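Long-range contacts in sialidase B (Streptococcus pneumoniae serotype 4, PDB 4XJU), which removes terminal sialic acids from oligosaccharides, glycoproteins and glycolipids by cleaving alpha-(2->3)-, alpha-(2->6)- and alpha-(2->8)-glycosidic linkages: residues Y205-T210 and Y613-I618; S222-Y227 and F287-I292; G545-S550 and N576-R581. The protein carries 1 engineered substitution. All coordinates share one frame; numbering follows the deposited sequence.

Contact 1 (Y205-T210 and Y613-I618). With 19D ((1R,2R,3R,4R,5R,7R)-2-(acetylamino)-7-[(1R)-1,2-dihydroxyethyl]-4-fluoro-3-hydroxy-6,8-dioxabicyclo[3.2.1]octane-5-carboxylic acid), chain G.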
loop_
_atom_site.group_PDB
_atom_site.type_symbol
_atom_site.label_atom_id
_atom_site.label_comp_id
_atom_site.label_asym_id
_atom_site.label_seq_id
_atom_site.Cartn_x
_atom_site.Cartn_y
_atom_site.Cartn_z
ATOM N N TYR A 205 -6.031 4.501 -4.302
ATOM C CA TYR A 205 -5.077 3.433 -3.951
ATOM C C TYR A 205 -3.995 3.916 -3.009
ATOM O O TYR A 205 -3.649 5.099 -3.009
ATOM C CB TYR A 205 -4.428 2.868 -5.233
ATOM C CG TYR A 205 -5.484 2.560 -6.256
ATOM C CD1 TYR A 205 -6.235 1.402 -6.162
ATOM C CD2 TYR A 205 -5.788 3.458 -7.257
ATOM C CE1 TYR A 205 -7.244 1.124 -7.066
ATOM C CE2 TYR A 205 -6.796 3.185 -8.185
ATOM C CZ TYR A 205 -7.518 2.020 -8.071
ATOM O OH TYR A 205 -8.524 1.750 -8.971
ATOM N N PHE A 206 -3.464 2.993 -2.208
ATOM C CA PHE A 206 -2.410 3.310 -1.245
ATOM C C PHE A 206 -1.408 2.177 -1.193
ATOM O O PHE A 206 -1.779 1.009 -1.325
ATOM C CB PHE A 206 -3.013 3.535 0.151
ATOM C CG PHE A 206 -4.001 4.661 0.193
ATOM C CD1 PHE A 206 -3.572 5.972 0.339
ATOM C CD2 PHE A 206 -5.357 4.411 0.049
ATOM C CE1 PHE A 206 -4.484 7.021 0.349
ATOM C CE2 PHE A 206 -6.272 5.450 0.062
ATOM C CZ PHE A 206 -5.833 6.759 0.211
ATOM N N ARG A 207 -0.137 2.522 -1.014
ATOM C CA ARG A 207 0.909 1.529 -0.828
ATOM C C ARG A 207 1.991 2.126 0.056
ATOM O O ARG A 207 2.029 3.339 0.276
ATOM C CB ARG A 207 1.520 1.101 -2.182
ATOM C CG ARG A 207 0.751 0.006 -2.964
ATOM C CD ARG A 207 1.710 -0.859 -3.804
ATOM N NE ARG A 207 2.727 -1.508 -2.971
ATOM C CZ ARG A 207 3.810 -2.123 -3.443
ATOM N NH1 ARG A 207 4.021 -2.207 -4.758
ATOM N NH2 ARG A 207 4.681 -2.669 -2.598
ATOM N N ILE A 208 2.873 1.264 0.547
ATOM C CA ILE A 208 4.064 1.685 1.286
ATOM C C ILE A 208 3.740 2.390 2.623
ATOM O O ILE A 208 4.116 3.544 2.837
ATOM C CB ILE A 208 4.995 2.580 0.427
ATOM C CG1 ILE A 208 5.017 2.131 -1.047
ATOM C CG2 ILE A 208 6.403 2.557 0.987
ATOM C CD1 ILE A 208 5.441 0.666 -1.266
ATOM N N PRO A 209 3.067 1.679 3.539
ATOM C CA PRO A 209 2.717 2.261 4.842
ATOM C C PRO A 209 3.928 2.425 5.753
ATOM O O PRO A 209 4.878 1.647 5.675
ATOM C CB PRO A 209 1.789 1.209 5.452
ATOM C CG PRO A 209 2.250 -0.098 4.848
ATOM C CD PRO A 209 2.647 0.267 3.428
ATOM N N THR A 210 3.880 3.440 6.617
ATOM C CA THR A 210 4.863 3.595 7.684
ATOM C C THR A 210 4.123 3.886 8.998
ATOM O O THR A 210 2.980 4.331 8.981
ATOM C CB THR A 210 5.824 4.747 7.410
ATOM O OG1 THR A 210 5.165 5.984 7.713
ATOM C CG2 THR A 210 6.303 4.747 5.944
ATOM N N TYR A 613 -0.004 -10.626 2.075
ATOM C CA TYR A 613 0.668 -9.772 3.048
ATOM C C TYR A 613 1.938 -9.254 2.411
ATOM O O TYR A 613 2.823 -10.038 2.051
ATOM C CB TYR A 613 1.021 -10.584 4.299
ATOM C CG TYR A 613 1.483 -9.741 5.479
ATOM C CD1 TYR A 613 2.831 -9.413 5.658
ATOM C CD2 TYR A 613 0.573 -9.302 6.433
ATOM C CE1 TYR A 613 3.250 -8.649 6.769
ATOM C CE2 TYR A 613 0.975 -8.540 7.521
ATOM C CZ TYR A 613 2.304 -8.225 7.692
ATOM O OH TYR A 613 2.670 -7.474 8.796
ATOM N N ALA A 614 2.042 -7.943 2.233
ATOM C CA ALA A 614 3.195 -7.403 1.513
ATOM C C ALA A 614 3.997 -6.417 2.346
ATOM O O ALA A 614 4.545 -6.786 3.391
ATOM C CB ALA A 614 2.769 -6.794 0.184
ATOM N N TYR A 615 4.093 -5.170 1.904
ATOM C CA TYR A 615 4.829 -4.190 2.707
ATOM C C TYR A 615 4.088 -3.951 4.014
ATOM O O TYR A 615 2.863 -4.088 4.081
ATOM C CB TYR A 615 5.007 -2.858 1.969
ATOM C CG TYR A 615 6.079 -2.835 0.900
ATOM C CD1 TYR A 615 6.220 -3.876 -0.007
ATOM C CD2 TYR A 615 6.915 -1.740 0.761
ATOM C CE1 TYR A 615 7.200 -3.837 -1.010
ATOM C CE2 TYR A 615 7.879 -1.685 -0.236
ATOM C CZ TYR A 615 8.013 -2.726 -1.117
ATOM O OH TYR A 615 8.977 -2.643 -2.094
ATOM N N SER A 616 4.826 -3.577 5.054
ATOM C CA SER A 616 4.229 -3.414 6.375
ATOM C C SER A 616 4.976 -2.386 7.192
ATOM O O SER A 616 6.113 -2.025 6.878
ATOM C CB SER A 616 4.231 -4.740 7.128
ATOM O OG SER A 616 5.556 -5.212 7.315
ATOM N N ALA A 617 4.315 -1.925 8.250
ATOM C CA ALA A 617 4.883 -0.992 9.202
ATOM C C ALA A 617 4.493 -1.508 10.573
ATOM O O ALA A 617 3.364 -1.934 10.776
ATOM C CB ALA A 617 4.286 0.384 8.992
ATOM N N ILE A 618 5.418 -1.473 11.522
ATOM C CA ILE A 618 5.074 -1.856 12.876
ATOM C C ILE A 618 5.607 -0.835 13.852
ATOM O O ILE A 618 6.653 -0.219 13.618
ATOM C CB ILE A 618 5.568 -3.262 13.258
ATOM C CG1 ILE A 618 7.033 -3.445 12.895
ATOM C CG2 ILE A 618 4.707 -4.350 12.590
ATOM C CD1 ILE A 618 7.581 -4.749 13.426
HETATM C C1 19D G . 7.836 -3.448 -4.918
HETATM O O1A 19D G . 8.748 -4.329 -4.881
HETATM O O1B 19D G . 6.634 -3.688 -4.716
HETATM C C2 19D G . 8.276 -2.044 -5.241
HETATM C C3 19D G . 7.439 -0.921 -4.581
HETATM C C4 19D G . 8.333 0.338 -4.262
HETATM O O4 19D G . 7.471 1.467 -4.104
HETATM C C5 19D G . 9.376 0.582 -5.481
HETATM N N5 19D G . 10.198 1.749 -5.190
HETATM C C6 19D G . 10.071 -0.757 -5.798
HETATM O O6 19D G . 9.655 -1.812 -4.928
HETATM C C7 19D G . 9.453 -1.299 -7.083
HETATM O O7 19D G . 8.211 -1.937 -6.662
HETATM C C8 19D G . 10.336 -2.207 -7.966
HETATM O O8 19D G . 10.841 -3.384 -7.309
HETATM C C9 19D G . 11.525 -1.436 -8.532
HETATM O O9 19D G . 12.553 -1.258 -7.556
HETATM C C10 19D G . 10.620 2.510 -6.199
HETATM O O10 19D G . 10.338 2.260 -7.368
HETATM C C11 19D G . 11.448 3.687 -5.813
HETATM F F1 19D G . 6.532 -0.747 -5.186
HETATM O O HOH W 1 7.107 0.516 7.011
#
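Two bends in the Arg207 side chain, at chi2 (-149°) and chi3 (58°), swing its guanidinium round to Tyr615, whose own CG lies beside its backbone N. NH2 settles over one face of the ring, off centre, with Arg207 NH2 3.2 Å from Tyr615 CE1. The guanidinium stands almost perpendicular to the ring and meets it edge first. This is a cation-pi contact, with Arg207 CZ 4.7 Å from the Tyr615 ring centroid and 18° off the normal. Ile208 runs alongside, its CD1 3.5 Å from Tyr615 CD2. Farther along, Pro209 CB packs on Ala617 CB, and a water donates to both Pro209 O (2.8 Å) and Ser616 O (2.7 Å).

Arg207 NH1 and NH2 both donate to O1B of the bound ligand's carboxylate, at 3.0 and 3.1 Å, while NE makes a salt bridge to Glu631. Glu503 takes up the Tyr615 hydroxyl by a hydrogen bond. Tyr615 is probably the nucleophile, as in related sialidases, and its OH stands 3.3 Å from ligand C2. The contact therefore sets the carboxylate anchor beside the probable nucleophile, consistent with a substrate carboxylate fixing the sugar for attack at that carbon.

Contact 2 (S222-Y227 and F287-I292). With 19D ((1R,2R,3R,4R,5R,7R)-2-(acetylamino)-7-[(1R)-1,2-dihydroxyethyl]-4-fluoro-3-hydroxy-6,8-dioxabicyclo[3.2.1]octane-5-carboxylic acid), chain G.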
loop_
_atom_site.group_PDB
_atom_site.type_symbol
_atom_site.label_atom_id
_atom_site.label_comp_id
_atom_site.label_asym_id
_atom_site.label_seq_id
_atom_site.Cartn_x
_atom_site.Cartn_y
_atom_site.Cartn_z
ATOM N N SER A 222 2.723 7.493 7.603
ATOM C CA SER A 222 2.791 8.033 6.255
ATOM C C SER A 222 2.517 6.928 5.232
ATOM O O SER A 222 2.496 5.735 5.569
ATOM C CB SER A 222 4.132 8.735 5.976
ATOM O OG SER A 222 5.234 7.853 6.074
ATOM N N ILE A 223 2.279 7.330 3.990
ATOM C CA ILE A 223 1.883 6.388 2.951
ATOM C C ILE A 223 2.029 7.021 1.571
ATOM O O ILE A 223 2.002 8.250 1.424
ATOM C CB ILE A 223 0.424 5.947 3.171
ATOM C CG1 ILE A 223 0.140 4.623 2.452
ATOM C CG2 ILE A 223 -0.538 7.061 2.738
ATOM C CD1 ILE A 223 -0.766 3.707 3.206
ATOM N N ASP A 224 2.189 6.176 0.556
ATOM C CA ASP A 224 2.060 6.622 -0.818
ATOM C C ASP A 224 0.573 6.711 -1.109
ATOM O O ASP A 224 -0.122 5.690 -1.086
ATOM C CB ASP A 224 2.622 5.576 -1.791
ATOM C CG ASP A 224 4.136 5.613 -1.931
ATOM O OD1 ASP A 224 4.871 6.049 -1.007
ATOM O OD2 ASP A 224 4.592 5.160 -3.003
ATOM N N ALA A 225 0.080 7.908 -1.406
ATOM C CA ALA A 225 -1.261 8.031 -1.984
ATOM C C ALA A 225 -1.122 7.896 -3.507
ATOM O O ALA A 225 -0.647 8.816 -4.176
ATOM C CB ALA A 225 -1.904 9.372 -1.601
ATOM N N ARG A 226 -1.488 6.725 -4.050
ATOM C CA ARG A 226 -1.242 6.413 -5.460
ATOM C C ARG A 226 -2.500 6.600 -6.300
ATOM O O ARG A 226 -3.505 5.918 -6.099
ATOM C CB ARG A 226 -0.677 4.985 -5.607
ATOM C CG ARG A 226 0.666 4.788 -4.885
ATOM C CD ARG A 226 1.441 3.578 -5.397
ATOM N NE ARG A 226 2.778 3.508 -4.786
ATOM C CZ ARG A 226 3.686 2.569 -5.044
ATOM N NH1 ARG A 226 3.425 1.598 -5.908
ATOM N NH2 ARG A 226 4.859 2.610 -4.429
ATOM N N TYR A 227 -2.432 7.524 -7.248
ATOM C CA TYR A 227 -3.628 7.926 -7.971
ATOM C C TYR A 227 -3.867 7.060 -9.190
ATOM O O TYR A 227 -5.013 6.704 -9.489
ATOM C CB TYR A 227 -3.563 9.428 -8.340
ATOM C CG TYR A 227 -3.592 10.286 -7.106
ATOM C CD1 TYR A 227 -2.428 10.532 -6.390
ATOM C CD2 TYR A 227 -4.791 10.797 -6.615
ATOM C CE1 TYR A 227 -2.450 11.276 -5.219
ATOM C CE2 TYR A 227 -4.820 11.558 -5.457
ATOM C CZ TYR A 227 -3.641 11.784 -4.762
ATOM O OH TYR A 227 -3.655 12.517 -3.594
ATOM N N PHE A 287 6.039 11.579 -5.813
ATOM C CA PHE A 287 6.855 11.134 -4.682
ATOM C C PHE A 287 6.601 9.645 -4.446
ATOM O O PHE A 287 5.550 9.130 -4.790
ATOM C CB PHE A 287 6.475 11.923 -3.419
ATOM C CG PHE A 287 6.597 13.409 -3.578
ATOM C CD1 PHE A 287 7.795 14.052 -3.323
ATOM C CD2 PHE A 287 5.509 14.168 -3.988
ATOM C CE1 PHE A 287 7.903 15.434 -3.470
ATOM C CE2 PHE A 287 5.610 15.543 -4.137
ATOM C CZ PHE A 287 6.802 16.177 -3.874
ATOM N N ILE A 288 7.553 8.940 -3.846
ATOM C CA ILE A 288 7.379 7.505 -3.626
ATOM C C ILE A 288 8.329 7.030 -2.536
ATOM O O ILE A 288 9.453 7.514 -2.465
ATOM C CB ILE A 288 7.584 6.707 -4.956
ATOM C CG1 ILE A 288 7.453 5.202 -4.743
ATOM C CG2 ILE A 288 8.928 7.040 -5.618
ATOM C CD1 ILE A 288 7.372 4.454 -6.060
ATOM N N ASP A 289 7.859 6.112 -1.691
ATOM C CA ASP A 289 8.646 5.502 -0.608
ATOM C C ASP A 289 9.083 6.502 0.465
ATOM O O ASP A 289 10.183 7.043 0.401
ATOM C CB ASP A 289 9.880 4.773 -1.157
ATOM C CG ASP A 289 9.524 3.569 -1.993
ATOM O OD1 ASP A 289 8.344 3.174 -1.993
ATOM O OD2 ASP A 289 10.432 3.015 -2.659
ATOM N N SER A 290 8.227 6.717 1.459
ATOM C CA SER A 290 8.515 7.667 2.532
ATOM C C SER A 290 9.049 6.973 3.781
ATOM O O SER A 290 8.947 5.751 3.935
ATOM C CB SER A 290 7.265 8.480 2.903
ATOM O OG SER A 290 6.200 7.649 3.347
ATOM N N SER A 291 9.596 7.765 4.695
ATOM C CA SER A 291 10.206 7.228 5.902
ATOM C C SER A 291 10.223 8.363 6.916
ATOM O O SER A 291 10.463 9.515 6.538
ATOM C CB SER A 291 11.624 6.753 5.581
ATOM O OG SER A 291 12.196 6.095 6.688
ATOM N N ILE A 292 9.980 8.034 8.187
ATOM C CA ILE A 292 9.765 9.026 9.248
ATOM C C ILE A 292 10.760 8.819 10.384
ATOM O O ILE A 292 11.156 7.687 10.674
ATOM C CB ILE A 292 8.363 8.848 9.902
ATOM C CG1 ILE A 292 7.236 9.014 8.900
ATOM C CG2 ILE A 292 8.129 9.837 11.066
ATOM C CD1 ILE A 292 5.889 8.645 9.540
HETATM C C1 19D G . 7.836 -3.448 -4.918
HETATM O O1A 19D G . 8.748 -4.329 -4.881
HETATM O O1B 19D G . 6.634 -3.688 -4.716
HETATM C C2 19D G . 8.276 -2.044 -5.241
HETATM C C3 19D G . 7.439 -0.921 -4.581
HETATM C C4 19D G . 8.333 0.338 -4.262
HETATM O O4 19D G . 7.471 1.467 -4.104
HETATM C C5 19D G . 9.376 0.582 -5.481
HETATM N N5 19D G . 10.198 1.749 -5.190
HETATM C C6 19D G . 10.071 -0.757 -5.798
HETATM O O6 19D G . 9.655 -1.812 -4.928
HETATM C C7 19D G . 9.453 -1.299 -7.083
HETATM O O7 19D G . 8.211 -1.937 -6.662
HETATM C C8 19D G . 10.336 -2.207 -7.966
HETATM O O8 19D G . 10.841 -3.384 -7.309
HETATM C C9 19D G . 11.525 -1.436 -8.532
HETATM O O9 19D G . 12.553 -1.258 -7.556
HETATM C C10 19D G . 10.620 2.510 -6.199
HETATM O O10 19D G . 10.338 2.260 -7.368
HETATM C C11 19D G . 11.448 3.687 -5.813
HETATM F F1 19D G . 6.532 -0.747 -5.186
HETATM O O HOH W 2 5.357 5.885 1.659
#
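Strands 222-226 and 287-292 belong to neighbouring sheets of the six-bladed sialidase beta-propeller and run side by side, antiparallel, facing each other through Asp224 and Asp289. Their axes come within 6.5 Å; side chains, one backbone N-H and a water make the link. Asp224 is the hub. Its OD1 takes the backbone N-H of Asp289 on the syn lone pair (Asp289 N to Asp224 OD1, 3.1 Å). Its OD2 is gripped side-on by Arg226: NE arrives on the anti lone pair, and NH2, 2.9 Å from Asp224 OD2, comes from above the carboxylate plane. Ile288 lies obliquely against both groups, CG1 on Asp224 OD2 and CD1 on Arg226 NH2.

At the other end the hydroxyls of Ser222 and Ser290 stand 2.9 Å apart, OG to OG, though the main hydrogen-bonding partner of Ser222 OG is Thr210 OG1. Ser290 OG donates to a water (2.6 Å) that in turn donates to Asp224 OD1 (2.7 Å).

The bound ligand engages Arg226 and Asp289. Arg226 NH2 donates to its O4 (2.9 Å), and O4 donates to Asp289 OD1. Ligand N5 donates to Asp289 OD2 (2.8 Å). Asp224 is thus a second-shell residue: it orients Arg226 and holds the backbone of Asp289, the two residues that bind O4, while Asp289 also takes the acetamido N-H. Its negative charge probably balances the positive charge of Arg226.

Contact 3 (G545-S550 and N576-R581). With 19D ((1R,2R,3R,4R,5R,7R)-2-(acetylamino)-7-[(1R)-1,2-dihydroxyethyl]-4-fluoro-3-hydroxy-6,8-dioxabicyclo[3.2.1]octane-5-carboxylic acid), chain G.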
loop_
_atom_site.group_PDB
_atom_site.type_symbol
_atom_site.label_atom_id
_atom_site.label_comp_id
_atom_site.label_asym_id
_atom_site.label_seq_id
_atom_site.Cartn_x
_atom_site.Cartn_y
_atom_site.Cartn_z
ATOM N N GLY A 545 14.786 -19.523 8.939
ATOM C CA GLY A 545 13.530 -19.645 9.651
ATOM C C GLY A 545 12.436 -18.779 9.070
ATOM O O GLY A 545 11.265 -18.929 9.431
ATOM N N ILE A 546 12.817 -17.861 8.184
ATOM C CA ILE A 546 11.842 -17.061 7.448
ATOM C C ILE A 546 12.182 -17.166 5.964
ATOM O O ILE A 546 13.347 -17.088 5.581
ATOM C CB ILE A 546 11.843 -15.572 7.874
ATOM C CG1 ILE A 546 11.632 -15.433 9.385
ATOM C CG2 ILE A 546 10.758 -14.794 7.104
ATOM C CD1 ILE A 546 12.012 -14.057 9.934
ATOM N N GLN A 547 11.166 -17.367 5.138
ATOM C CA GLN A 547 11.371 -17.436 3.700
ATOM C C GLN A 547 10.756 -16.231 3.009
ATOM O O GLN A 547 9.681 -15.781 3.381
ATOM C CB GLN A 547 10.779 -18.742 3.153
ATOM C CG GLN A 547 11.646 -19.960 3.454
ATOM C CD GLN A 547 10.839 -21.192 3.804
ATOM O OE1 GLN A 547 9.919 -21.574 3.082
ATOM N NE2 GLN A 547 11.181 -21.825 4.926
ATOM N N GLN A 548 11.455 -15.712 2.004
ATOM C CA GLN A 548 10.869 -14.716 1.127
ATOM C C GLN A 548 10.989 -15.233 -0.297
ATOM O O GLN A 548 11.619 -16.262 -0.551
ATOM C CB GLN A 548 11.575 -13.360 1.284
ATOM C CG GLN A 548 11.168 -12.575 2.548
ATOM C CD GLN A 548 11.414 -11.088 2.403
ATOM O OE1 GLN A 548 12.110 -10.656 1.481
ATOM N NE2 GLN A 548 10.826 -10.287 3.298
ATOM N N THR A 549 10.379 -14.521 -1.224
ATOM C CA THR A 549 10.495 -14.869 -2.629
ATOM C C THR A 549 11.856 -14.431 -3.138
ATOM O O THR A 549 12.577 -13.723 -2.442
ATOM C CB THR A 549 9.435 -14.147 -3.436
ATOM O OG1 THR A 549 9.600 -12.739 -3.250
ATOM C CG2 THR A 549 8.035 -14.565 -2.986
ATOM N N SER A 550 12.186 -14.819 -4.370
ATOM C CA SER A 550 13.433 -14.401 -5.005
ATOM C C SER A 550 13.567 -12.880 -5.102
ATOM O O SER A 550 14.666 -12.331 -4.987
ATOM C CB SER A 550 13.547 -15.021 -6.405
ATOM O OG SER A 550 12.436 -14.640 -7.197
ATOM N N ASN A 576 6.016 -14.570 5.052
ATOM C CA ASN A 576 6.865 -15.749 5.218
ATOM C C ASN A 576 6.410 -16.790 4.202
ATOM O O ASN A 576 5.503 -17.596 4.461
ATOM C CB ASN A 576 6.779 -16.281 6.653
ATOM C CG ASN A 576 7.840 -17.330 6.957
ATOM O OD1 ASN A 576 8.505 -17.851 6.053
ATOM N ND2 ASN A 576 8.001 -17.646 8.240
ATOM N N SER A 577 7.024 -16.737 3.023
ATOM C CA SER A 577 6.588 -17.538 1.877
ATOM C C SER A 577 7.651 -17.493 0.796
ATOM O O SER A 577 8.230 -16.430 0.535
ATOM C CB SER A 577 5.269 -16.996 1.314
ATOM O OG SER A 577 4.925 -17.643 0.091
ATOM N N ARG A 578 7.912 -18.640 0.172
ATOM C CA ARG A 578 8.853 -18.711 -0.943
ATOM C C ARG A 578 8.151 -18.433 -2.261
ATOM O O ARG A 578 8.795 -18.300 -3.297
ATOM C CB ARG A 578 9.483 -20.118 -1.029
ATOM C CG ARG A 578 10.245 -20.539 0.198
ATOM C CD ARG A 578 11.002 -21.866 0.043
ATOM N NE ARG A 578 12.199 -21.873 0.893
ATOM C CZ ARG A 578 13.161 -22.793 0.871
ATOM N NH1 ARG A 578 13.095 -23.818 0.031
ATOM N NH2 ARG A 578 14.198 -22.679 1.694
ATOM N N SER A 579 6.826 -18.345 -2.207
ATOM C CA SER A 579 6.007 -18.352 -3.411
ATOM C C SER A 579 5.460 -16.972 -3.801
ATOM O O SER A 579 5.538 -16.564 -4.965
ATOM C CB SER A 579 4.858 -19.356 -3.258
ATOM O OG SER A 579 5.350 -20.654 -2.967
ATOM N N GLY A 580 4.906 -16.251 -2.834
ATOM C CA GLY A 580 4.336 -14.939 -3.116
ATOM C C GLY A 580 4.392 -14.020 -1.912
ATOM O O GLY A 580 5.021 -14.359 -0.901
ATOM N N ARG A 581 3.763 -12.852 -2.011
ATOM C CA ARG A 581 3.661 -11.960 -0.851
ATOM C C ARG A 581 2.412 -12.351 -0.100
ATOM O O ARG A 581 1.334 -11.789 -0.318
ATOM C CB ARG A 581 3.622 -10.489 -1.288
ATOM C CG ARG A 581 4.944 -10.069 -1.957
ATOM C CD ARG A 581 5.013 -8.604 -2.289
ATOM N NE ARG A 581 6.403 -8.202 -2.532
ATOM C CZ ARG A 581 6.766 -7.065 -3.106
ATOM N NH1 ARG A 581 5.837 -6.204 -3.503
ATOM N NH2 ARG A 581 8.050 -6.791 -3.269
HETATM C C1 19D G . 7.836 -3.448 -4.918
HETATM O O1A 19D G . 8.748 -4.329 -4.881
HETATM O O1B 19D G . 6.634 -3.688 -4.716
HETATM C C2 19D G . 8.276 -2.044 -5.241
HETATM C C3 19D G . 7.439 -0.921 -4.581
HETATM C C4 19D G . 8.333 0.338 -4.262
HETATM O O4 19D G . 7.471 1.467 -4.104
HETATM C C5 19D G . 9.376 0.582 -5.481
HETATM N N5 19D G . 10.198 1.749 -5.190
HETATM C C6 19D G . 10.071 -0.757 -5.798
HETATM O O6 19D G . 9.655 -1.812 -4.928
HETATM C C7 19D G . 9.453 -1.299 -7.083
HETATM O O7 19D G . 8.211 -1.937 -6.662
HETATM C C8 19D G . 10.336 -2.207 -7.966
HETATM O O8 19D G . 10.841 -3.384 -7.309
HETATM C C9 19D G . 11.525 -1.436 -8.532
HETATM O O9 19D G . 12.553 -1.258 -7.556
HETATM C C10 19D G . 10.620 2.510 -6.199
HETATM O O10 19D G . 10.338 2.260 -7.368
HETATM C C11 19D G . 11.448 3.687 -5.813
HETATM F F1 19D G . 6.532 -0.747 -5.186
HETATM O O HOH W 3 10.591 -16.883 -5.378
#
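The carboxamide of Asn576 receives the backbone N-H of Gln547 at OD1 from above its plane, 47° out of it, yet the bond, which joins two loops of the beta-propeller, is short and nearly straight (Gln547 N to Asn576 OD1, 2.9 Å, 173° at the hydrogen). At the other end of this amide, ND2 is engaged by Gln585. A second pair of flat groups, the amide of Gln547 and the guanidinium of Arg578, is turned 68° apart and crosses obliquely. Gln547 OE1 lies 3.1 Å from Arg578 CG, so the amide rests on the extended arginine chain and makes no hydrogen bond to its NE. The third, the Arg581 guanidinium, presents an edge to the bound ligand's carboxylate.

Loop 545-550 passes from one four-stranded sheet to the next, while 576-581 joins two neighbouring strands, 567-575 and 584-591, of that second sheet. One backbone bond ties them, Ser577 N to Gln547 O at 2.8 Å. Thr549 then packs its methyl on the turn, CG2 3.6 Å from Gly580 N, while its OG1 accepts from Gly552 N, three residues on. A water accepts from Ser550 N and donates to Arg578 O.

The turn itself is held by Ser577, whose OG accepts from Ser579 N (3.1 Å) and Gly580 N (3.2 Å), an ST turn and ST motif in one. It leads straight into Arg581, which probably binds substrate, as in relatives. Thr553 and the carbonyl of Gly552, just beyond the first loop, hold this guanidinium, as does Ser635. Two nearly linear bonds finish it: Arg581 NH1 to ligand O1B at 2.9 Å, and Arg581 NH2 to ligand O1A at 3.0 Å.

How the contacts relate
All three contacts touch the same bound ligand. Contacts 1 and 2 lie about 9 Å apart, centre to centre, and share the sheet in which strands 205-213 and 219-226 are neighbours; a probable backbone hydrogen bond between Arg207 O and Asp224 N joins them. Contact 3 lies about 17 Å from contact 1 and 24 Å from contact 2, centre to centre, and meets contact 1 through Arg581 and Tyr613. Along the chain, contact 1 spans the other two, which follow one another. By bringing the 205-213 strand up to strand 616-620, it draws early and late parts of the propeller together. Ligand-binding residues thus converge on one pocket from early (Arg207, Arg226, Asp289) and late (Arg581) parts of the chain.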